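Local coordinates for pyruvate kinase (Cryptosporidium parvum, PDB 4DRS) that catalyses the transfer of a phosphoryl group from phosphoenolpyruvate to ADP, giving pyruvate and ATP in the last step of glycolysis, at the interface of chains A and B. Residues are numbered along the deposited sequence; one frame, centred on the assembly and turned at random. Chains: chain A/B, Pyruvate kinase.

Contact 1: the interface of chains A and B. Residues chain A 277, 301, 304-305, 308-309; chain B 25, 28-29, 32, 384.
B:Ile32, just past the end of B helix 24-31, presses methyl to methyl against A:Ile301, CG2 to CG2 at 3.4 Å, in a subunit interface of the pyruvate kinase assembly. The tight part of the contact is built round this residue, which has 79 Å² hidden by chain A. With its CG1 anti to the carbonyl carbon (chi1 -66°), B:Ile32 sends its two branches to different neighbours: CG2 to A:Ile301, and CG1 alongside the aliphatic part of A:Lys305, where it lies 3.8 Å from CD as the two side chains run past each other in opposite directions. Its CD1 reaches the methyl of A:Ala309 on A helix 306-320. At the far end B:Met29 crosses A:Val277 obliquely, with CG 3.9 Å from CG1. On the other flank, A:Val308 turns CG2 to CG of B:Gln384 (3.7 Å), while its CG1 meets the tip of the carbonyl O of B:Thr25.

The polar side is looser. A:Lys305 passes its CG by the B:Gln384 amide carbon at 3.7 Å, then bends at its last torsion (chi4 -75°). The direct bond from its ammonium NZ to B:Gln384 OE1 is weak at 3.5 Å and uncertain: the amide nitrogen lies nearer, donor against donor, so the amide may be turned over. A water gives the stronger polar link: it sits 2.6 Å from A:Lys305 NZ and 2.9 Å from the carbonyl O of B:Gly28.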
ATOM      1  N   VAL A 277       9.818 -32.044   7.264  1.00 42.66           N
ATOM      2  CA  VAL A 277       9.318 -30.979   6.388  1.00 43.05           C
ATOM      3  C   VAL A 277       7.809 -31.130   6.131  1.00 44.25           C
ATOM      4  O   VAL A 277       7.060 -30.155   6.239  1.00 44.05           O
ATOM      5  CB  VAL A 277      10.087 -30.912   5.043  1.00 42.84           C
ATOM      6  CG1 VAL A 277       9.527 -29.807   4.155  1.00 41.95           C
ATOM      7  CG2 VAL A 277      11.579 -30.704   5.273  1.00 41.00           C
ATOM      8  N   ILE A 301      15.353 -35.018  -1.314  1.00 67.24           N
ATOM      9  CA  ILE A 301      14.769 -34.064  -2.253  1.00 65.75           C
ATOM     10  C   ILE A 301      15.868 -33.540  -3.180  1.00 65.03           C
ATOM     11  O   ILE A 301      17.052 -33.700  -2.876  1.00 65.08           O
ATOM     12  CB  ILE A 301      14.062 -32.895  -1.521  1.00 65.63           C
ATOM     13  CG1 ILE A 301      15.074 -31.982  -0.813  1.00 64.96           C
ATOM     14  CG2 ILE A 301      13.028 -33.427  -0.537  1.00 65.10           C
ATOM     15  CD1 ILE A 301      14.561 -30.580  -0.552  1.00 63.84           C
ATOM     16  N   GLU A 304      18.484 -28.350  -5.299  1.00 58.54           N
ATOM     17  CA  GLU A 304      18.042 -27.010  -5.679  1.00 56.64           C
ATOM     18  C   GLU A 304      16.803 -26.570  -4.899  1.00 53.70           C
ATOM     19  O   GLU A 304      16.453 -25.396  -4.909  1.00 53.35           O
ATOM     20  CB  GLU A 304      17.803 -26.903  -7.196  1.00 58.52           C
ATOM     21  CG  GLU A 304      16.537 -27.580  -7.716  1.00 59.81           C
ATOM     22  CD  GLU A 304      16.799 -28.932  -8.359  1.00 61.07           C
ATOM     23  OE1 GLU A 304      17.789 -29.599  -7.984  1.00 61.91           O
ATOM     24  OE2 GLU A 304      16.008 -29.327  -9.246  1.00 61.48           O
ATOM     25  N   LYS A 305      16.153 -27.512  -4.222  1.00 51.89           N
ATOM     26  CA  LYS A 305      14.925 -27.222  -3.487  1.00 50.13           C
ATOM     27  C   LYS A 305      15.151 -26.933  -2.005  1.00 47.79           C
ATOM     28  O   LYS A 305      14.261 -26.406  -1.336  1.00 47.05           O
ATOM     29  CB  LYS A 305      13.905 -28.352  -3.662  1.00 51.71           C
ATOM     30  CG  LYS A 305      13.291 -28.417  -5.053  1.00 54.25           C
ATOM     31  CD  LYS A 305      12.290 -29.552  -5.173  1.00 56.21           C
ATOM     32  CE  LYS A 305      11.761 -29.680  -6.593  1.00 58.29           C
ATOM     33  NZ  LYS A 305      10.786 -28.603  -6.915  1.00 59.52           N
ATOM     34  N   VAL A 308      14.542 -23.374  -0.742  1.00 39.01           N
ATOM     35  CA  VAL A 308      13.114 -23.051  -0.760  1.00 39.24           C
ATOM     36  C   VAL A 308      12.459 -23.491   0.552  1.00 39.53           C
ATOM     37  O   VAL A 308      11.721 -22.726   1.176  1.00 39.22           O
ATOM     38  CB  VAL A 308      12.392 -23.708  -1.965  1.00 39.76           C
ATOM     39  CG1 VAL A 308      10.920 -23.328  -1.995  1.00 39.74           C
ATOM     40  CG2 VAL A 308      13.057 -23.308  -3.274  1.00 39.83           C
ATOM     41  N   ALA A 309      12.758 -24.720   0.968  1.00 39.95           N
ATOM     42  CA  ALA A 309      12.233 -25.280   2.204  1.00 39.93           C
ATOM     43  C   ALA A 309      12.700 -24.484   3.418  1.00 39.35           C
ATOM     44  O   ALA A 309      11.915 -24.238   4.337  1.00 39.29           O
ATOM     45  CB  ALA A 309      12.635 -26.743   2.337  1.00 40.68           C
TER
ATOM     46  N   THR B  25       7.433 -18.787  -1.466  1.00 79.33           N
ATOM     47  CA  THR B  25       8.414 -19.807  -1.094  1.00 77.15           C
ATOM     48  C   THR B  25       7.732 -21.033  -0.482  1.00 78.20           C
ATOM     49  O   THR B  25       8.212 -22.158  -0.637  1.00 79.22           O
ATOM     50  CB  THR B  25       9.480 -19.269  -0.110  1.00 75.36           C
ATOM     51  OG1 THR B  25       8.858 -18.893   1.126  1.00 75.44           O
ATOM     52  CG2 THR B  25      10.219 -18.067  -0.701  1.00 73.81           C
ATOM     53  N   GLY B  28       6.080 -23.528  -2.924  1.00 82.12           N
ATOM     54  CA  GLY B  28       7.128 -24.403  -3.433  1.00 83.50           C
ATOM     55  C   GLY B  28       7.438 -25.568  -2.512  1.00 85.30           C
ATOM     56  O   GLY B  28       7.819 -26.641  -2.981  1.00 86.46           O
ATOM     57  N   MET B  29       7.275 -25.359  -1.205  1.00 86.47           N
ATOM     58  CA  MET B  29       7.552 -26.398  -0.206  1.00 87.78           C
ATOM     59  C   MET B  29       6.528 -27.536  -0.253  1.00 90.57           C
ATOM     60  O   MET B  29       6.856 -28.687   0.045  1.00 91.92           O
ATOM     61  CB  MET B  29       7.639 -25.807   1.210  1.00 85.63           C
ATOM     62  CG  MET B  29       8.477 -26.639   2.176  1.00 85.39           C
ATOM     63  SD  MET B  29       8.512 -26.063   3.890  1.00 84.10           S
ATOM     64  CE  MET B  29       6.914 -26.624   4.480  1.00 85.47           C
ATOM     65  N   ILE B  32       7.543 -29.963  -3.037  1.00 94.61           N
ATOM     66  CA  ILE B  32       8.744 -30.743  -2.726  1.00 93.90           C
ATOM     67  C   ILE B  32       8.385 -32.172  -2.303  1.00 96.34           C
ATOM     68  O   ILE B  32       8.833 -33.139  -2.920  1.00 97.81           O
ATOM     69  CB  ILE B  32       9.605 -30.059  -1.635  1.00 92.65           C
ATOM     70  CG1 ILE B  32      10.183 -28.737  -2.154  1.00 90.87           C
ATOM     71  CG2 ILE B  32      10.736 -30.972  -1.185  1.00 91.42           C
ATOM     72  CD1 ILE B  32      10.865 -27.891  -1.098  1.00 90.08           C
ATOM     73  N   GLN B 384      14.397 -22.688  -9.896  1.00 43.80           N
ATOM     74  CA  GLN B 384      13.765 -22.865  -8.593  1.00 45.39           C
ATOM     75  C   GLN B 384      13.590 -21.540  -7.847  1.00 45.45           C
ATOM     76  O   GLN B 384      12.521 -21.280  -7.294  1.00 45.98           O
ATOM     77  CB  GLN B 384      14.569 -23.852  -7.748  1.00 46.43           C
ATOM     78  CG  GLN B 384      13.743 -24.568  -6.696  1.00 49.10           C
ATOM     79  CD  GLN B 384      12.726 -25.521  -7.291  1.00 50.05           C
ATOM     80  OE1 GLN B 384      13.041 -26.314  -8.182  1.00 50.44           O
ATOM     81  NE2 GLN B 384      11.496 -25.455  -6.793  1.00 50.83           N
TER
HETATM   82  O   HOH W   1       8.832 -27.569  -5.536  1.00 68.59           O

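Contact 2: the interface of chains A and B. Residues chain A 28, 32, 381, 384-385, 388; chain B 304-305, 307-308.
A:Gln384 and B:Lys305 meet through carbon atoms, the amide CD of the glutamine lying 3.7 Å from CG of the lysine where the two side chains cross. They join A helix 371-386 to the barrel domain of B, the TIM-barrel domain typical of pyruvate kinases, at the start of B helix 306-320. A:Gln384 has 77 Å² hidden by chain B. Its side chain bends at chi2 (51°), which turns the amide towards the lysine. Its CG comes within 3.5 Å of B:Val308 CG2 on B helix 306-320, the two side chains at roughly a right angle, and within 3.3 Å of the backbone carbonyl O of B:Glu304, in the 3-10 turn just before that helix.

B:Lys305 has 52 Å² buried by chain A and is extended beyond CG. Its methylenes also run antiparallel to A:Ile32, CD to CG1 at 3.7 Å, although that isoleucine is poorly ordered. Among the residues of this patch the polar atoms of the two subunits stay too far apart to bond, the lysine ammonium and glutamine amide included.

B:Phe307, with 37 Å² hidden, approaches edge-on. Its chi1 of 84° places the ring between its own backbone nitrogen and carbonyl carbon, and the tip, CZ, points at A:Ala385, 3.4 Å from the backbone N, which lies in the ring plane. One ring face is backed by CG2 of its own neighbour B:Val308, 3.6 Å above the plane; the same methyl touches A:Cys388 SG at 4.0 Å.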
ATOM      1  N   GLY A  28      23.455   1.859   2.992  1.00 80.22           N
ATOM      2  CA  GLY A  28      24.610   1.166   3.556  1.00 80.24           C
ATOM      3  C   GLY A  28      25.850   1.268   2.684  1.00 81.81           C
ATOM      4  O   GLY A  28      26.967   1.346   3.198  1.00 82.14           O
ATOM      5  N   ILE A  32      29.932   2.740   3.187  1.00 98.21           N
ATOM      6  CA  ILE A  32      31.102   1.895   2.919  1.00 97.79           C
ATOM      7  C   ILE A  32      32.278   2.733   2.413  1.00100.54           C
ATOM      8  O   ILE A  32      33.408   2.585   2.882  1.00102.82           O
ATOM      9  CB  ILE A  32      30.773   0.762   1.913  1.00 96.09           C
ATOM     10  CG1 ILE A  32      29.750  -0.209   2.514  1.00 94.24           C
ATOM     11  CG2 ILE A  32      32.033   0.011   1.500  1.00 95.24           C
ATOM     12  CD1 ILE A  32      29.176  -1.211   1.532  1.00 93.46           C
ATOM     13  N   VAL A 381      28.905  -9.905   9.816  1.00 44.13           N
ATOM     14  CA  VAL A 381      27.963 -10.169   8.726  1.00 42.95           C
ATOM     15  C   VAL A 381      26.518  -9.964   9.177  1.00 42.03           C
ATOM     16  O   VAL A 381      25.754  -9.269   8.502  1.00 41.41           O
ATOM     17  CB  VAL A 381      28.135 -11.584   8.134  1.00 42.72           C
ATOM     18  CG1 VAL A 381      26.990 -11.920   7.184  1.00 42.47           C
ATOM     19  CG2 VAL A 381      29.468 -11.696   7.413  1.00 43.12           C
ATOM     20  N   GLN A 384      25.765  -6.349   9.617  1.00 45.74           N
ATOM     21  CA  GLN A 384      25.698  -5.729   8.301  1.00 47.10           C
ATOM     22  C   GLN A 384      24.370  -6.042   7.600  1.00 46.57           C
ATOM     23  O   GLN A 384      23.749  -5.151   7.020  1.00 47.04           O
ATOM     24  CB  GLN A 384      26.902  -6.168   7.462  1.00 47.63           C
ATOM     25  CG  GLN A 384      27.425  -5.126   6.484  1.00 50.65           C
ATOM     26  CD  GLN A 384      27.695  -3.767   7.111  1.00 52.10           C
ATOM     27  OE1 GLN A 384      28.295  -3.663   8.181  1.00 52.49           O
ATOM     28  NE2 GLN A 384      27.258  -2.714   6.433  1.00 53.16           N
ATOM     29  N   ALA A 385      23.925  -7.295   7.686  1.00 46.24           N
ATOM     30  CA  ALA A 385      22.664  -7.726   7.062  1.00 45.38           C
ATOM     31  C   ALA A 385      21.460  -7.042   7.696  1.00 44.94           C
ATOM     32  O   ALA A 385      20.480  -6.728   7.018  1.00 45.26           O
ATOM     33  CB  ALA A 385      22.521  -9.239   7.129  1.00 43.62           C
ATOM     34  N   CYS A 388      20.231  -3.766   6.275  1.00 49.58           N
ATOM     35  CA  CYS A 388      19.483  -3.880   5.023  1.00 50.80           C
ATOM     36  C   CYS A 388      17.978  -4.017   5.241  1.00 50.54           C
ATOM     37  O   CYS A 388      17.208  -4.070   4.280  1.00 52.11           O
ATOM     38  CB  CYS A 388      19.985  -5.077   4.215  1.00 51.38           C
ATOM     39  SG  CYS A 388      21.720  -4.967   3.726  1.00 51.99           S
TER
ATOM     40  N   GLU B 304      32.652  -8.284   5.284  1.00 57.91           N
ATOM     41  CA  GLU B 304      31.239  -8.296   5.663  1.00 56.07           C
ATOM     42  C   GLU B 304      30.393  -7.283   4.888  1.00 53.76           C
ATOM     43  O   GLU B 304      29.171  -7.400   4.844  1.00 52.32           O
ATOM     44  CB  GLU B 304      31.069  -8.089   7.176  1.00 57.48           C
ATOM     45  CG  GLU B 304      31.384  -6.684   7.681  1.00 59.04           C
ATOM     46  CD  GLU B 304      32.729  -6.581   8.382  1.00 60.45           C
ATOM     47  OE1 GLU B 304      33.659  -7.353   8.039  1.00 61.36           O
ATOM     48  OE2 GLU B 304      32.854  -5.719   9.280  1.00 59.09           O
ATOM     49  N   LYS B 305      31.041  -6.295   4.279  1.00 52.90           N
ATOM     50  CA  LYS B 305      30.322  -5.245   3.559  1.00 51.78           C
ATOM     51  C   LYS B 305      30.097  -5.544   2.076  1.00 49.79           C
ATOM     52  O   LYS B 305      29.316  -4.859   1.418  1.00 48.86           O
ATOM     53  CB  LYS B 305      31.005  -3.888   3.754  1.00 52.79           C
ATOM     54  CG  LYS B 305      30.786  -3.304   5.143  1.00 54.77           C
ATOM     55  CD  LYS B 305      31.460  -1.953   5.312  1.00 56.89           C
ATOM     56  CE  LYS B 305      31.218  -1.397   6.708  1.00 58.45           C
ATOM     57  NZ  LYS B 305      31.857  -0.058   6.892  1.00 59.70           N
ATOM     58  N   PHE B 307      28.551  -8.107   0.372  1.00 45.76           N
ATOM     59  CA  PHE B 307      27.179  -8.457  -0.023  1.00 44.60           C
ATOM     60  C   PHE B 307      26.228  -7.244  -0.002  1.00 43.96           C
ATOM     61  O   PHE B 307      25.260  -7.200  -0.772  1.00 43.47           O
ATOM     62  CB  PHE B 307      26.616  -9.601   0.830  1.00 44.16           C
ATOM     63  CG  PHE B 307      26.038  -9.149   2.134  1.00 44.45           C
ATOM     64  CD1 PHE B 307      26.826  -9.107   3.282  1.00 45.31           C
ATOM     65  CD2 PHE B 307      24.707  -8.747   2.215  1.00 43.81           C
ATOM     66  CE1 PHE B 307      26.299  -8.672   4.489  1.00 45.34           C
ATOM     67  CE2 PHE B 307      24.176  -8.308   3.417  1.00 44.48           C
ATOM     68  CZ  PHE B 307      24.974  -8.268   4.553  1.00 45.18           C
ATOM     69  N   VAL B 308      26.495  -6.280   0.879  1.00 42.01           N
ATOM     70  CA  VAL B 308      25.705  -5.049   0.936  1.00 42.70           C
ATOM     71  C   VAL B 308      25.907  -4.244  -0.352  1.00 43.25           C
ATOM     72  O   VAL B 308      24.938  -3.793  -0.976  1.00 42.77           O
ATOM     73  CB  VAL B 308      26.046  -4.178   2.174  1.00 43.19           C
ATOM     74  CG1 VAL B 308      25.288  -2.858   2.134  1.00 42.53           C
ATOM     75  CG2 VAL B 308      25.722  -4.919   3.464  1.00 42.60           C
TER

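The C-alpha centres of contact 1 and contact 2 lie about 27 Å apart, on one two-fold symmetric interface. Both use the 3-10 turn 303-305, the start of helix 306-320, the end of helix 24-31 and helix 371-386, with the chains exchanged. Gly28, Ile32, Glu304, Lys305, Val308 and Gln384 recur in both, yet the symmetry is inexact in detail: the tail of A:Lys305 is bent in contact 1 and that of B:Lys305 extended in contact 2. An interchain disulfide between Cys26 and Cys312 links helix 24-31 of one subunit to helix 306-320 of the other. The paired patches probably help hold subunits together in the tetramer typical of the family.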